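Local structure of macrophage receptor MARCO (Mus musculus, 2OYA) at residues Asn70-Gly73 with Thr74-Ser77. The protein probably recognises ligands as a macrophage scavenger receptor, through a cysteine-rich domain that carries a basic and an acidic cluster. Residues are numbered along the deposited sequence; the frame is centred on the assembly and turned at random.
Sequences NCRG and TENS
Glu75 folds its carboxylate back to the preceding backbone and takes hold of two successive backbone amides, those of Arg72 and Gly73. The Arg72 N-H runs nearly straight into OE2 of Glu75, at 2.7 Å and 168°. The Gly73 N-H reaches the other oxygen, OE1 of Glu75, at 2.8 Å and on a more bent path of 150°. Each oxygen accepts through its syn lone pair, so the carboxylate works as a fork and its rotation is fixed. A bend at chi2 curls the Glu75 chain back to this position.

The Arg72 guanidinium covers the same OE2. This oxygen of Glu75 sits over the centre of one face, 3.3 Å from Arg72 CZ, and the guanidinium and carboxylate planes are 38° apart. This is a salt bridge made by charge alone, since no guanidinium N-H is aimed at the oxygen; the bend at chi3 brings the head of Arg72 over it. Water 1 donates a third hydrogen bond to the carboxylate, the second to OE2, and another to the carbonyl O of Asn70. Cys71 CB also packs 3.5 Å from Glu75 OE1.

Further out, the disulfide from Cys71 to Cys81 closes the loop, and the N-H of Cys71 is hydrogen-bonded to OD1 of Asp38. Arg44, from the helix 36-45, donates to the carbonyls of both Gly73 and Glu75 and so pins the turn to that helix, whose Val41 touches Cys71 and Glu75. In this disulfide-closed loop of the SRCR domain the carboxylate thus links the amides of Arg72 and Gly73 and, through water, the carbonyl of Asn70. A buried carboxylate held by two amides, a water and an overlying guanidinium would probably stay ionised.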
loop_
_atom_site.group_PDB
_atom_site.type_symbol
_atom_site.label_atom_id
_atom_site.label_comp_id
_atom_site.label_asym_id
_atom_site.label_seq_id
_atom_site.Cartn_x
_atom_site.Cartn_y
_atom_site.Cartn_z
ATOM N N ASN A 70 -9.595 4.258 4.009
ATOM C CA ASN A 70 -9.832 5.660 4.341
ATOM C C ASN A 70 -9.020 6.108 5.553
ATOM O O ASN A 70 -9.573 6.389 6.613
ATOM C CB ASN A 70 -11.326 5.901 4.561
ATOM C CG ASN A 70 -12.073 6.098 3.264
ATOM O OD1 ASN A 70 -12.046 7.184 2.679
ATOM N ND2 ASN A 70 -12.754 5.054 2.806
ATOM N N CYS A 71 -7.702 6.168 5.380
ATOM C CA CYS A 71 -6.793 6.612 6.444
ATOM C C CYS A 71 -6.951 8.109 6.651
ATOM O O CYS A 71 -7.244 8.844 5.701
ATOM C CB CYS A 71 -5.333 6.351 6.069
ATOM S SG CYS A 71 -4.914 4.602 5.785
ATOM N N ARG A 72 -6.717 8.538 7.888
ATOM C CA ARG A 72 -6.615 9.959 8.220
ATOM C C ARG A 72 -5.315 10.525 7.652
ATOM O O ARG A 72 -5.251 11.698 7.299
ATOM C CB ARG A 72 -6.648 10.169 9.736
ATOM C CG ARG A 72 -7.974 9.788 10.404
ATOM C CD ARG A 72 -7.850 9.822 11.935
ATOM N NE ARG A 72 -7.104 8.696 12.518
ATOM C CZ ARG A 72 -7.581 7.459 12.671
ATOM N NH1 ARG A 72 -8.811 7.148 12.260
ATOM N NH2 ARG A 72 -6.826 6.516 13.229
ATOM N N GLY A 73 -4.289 9.676 7.557
ATOM C CA GLY A 73 -3.001 10.079 7.021
ATOM C C GLY A 73 -1.923 10.076 8.079
ATOM O O GLY A 73 -0.723 10.103 7.764
ATOM N N THR A 74 -2.359 10.007 9.333
ATOM C CA THR A 74 -1.472 10.099 10.486
ATOM C C THR A 74 -1.212 8.740 11.157
ATOM O O THR A 74 -0.421 8.658 12.108
ATOM C CB THR A 74 -2.080 11.045 11.537
ATOM O OG1 THR A 74 -3.381 10.566 11.888
ATOM C CG2 THR A 74 -2.183 12.473 10.989
ATOM N N GLU A 75 -1.871 7.689 10.667
ATOM C CA GLU A 75 -1.704 6.333 11.216
ATOM C C GLU A 75 -0.280 5.796 10.984
ATOM O O GLU A 75 0.369 6.151 9.991
ATOM C CB GLU A 75 -2.754 5.361 10.631
ATOM C CG GLU A 75 -4.220 5.699 10.914
ATOM C CD GLU A 75 -4.838 6.684 9.904
ATOM O OE1 GLU A 75 -4.104 7.362 9.162
ATOM O OE2 GLU A 75 -6.077 6.794 9.844
ATOM N N ASN A 76 0.203 4.960 11.902
ATOM C CA ASN A 76 1.513 4.318 11.745
ATOM C C ASN A 76 1.421 3.054 10.911
ATOM O O ASN A 76 2.431 2.538 10.451
ATOM C CB ASN A 76 2.150 4.006 13.099
ATOM C CG ASN A 76 2.392 5.257 13.923
ATOM O OD1 ASN A 76 1.946 5.347 15.069
ATOM N ND2 ASN A 76 3.074 6.244 13.327
ATOM N N SER A 77 0.187 2.594 10.707
ATOM C CA SER A 77 -0.084 1.348 10.032
ATOM C C SER A 77 -1.431 1.395 9.312
ATOM O O SER A 77 -2.388 2.018 9.798
ATOM C CB SER A 77 -0.106 0.242 11.099
ATOM O OG SER A 77 -0.622 -0.965 10.601
HETATM O O HOH W 1 -8.881 5.690 9.455
#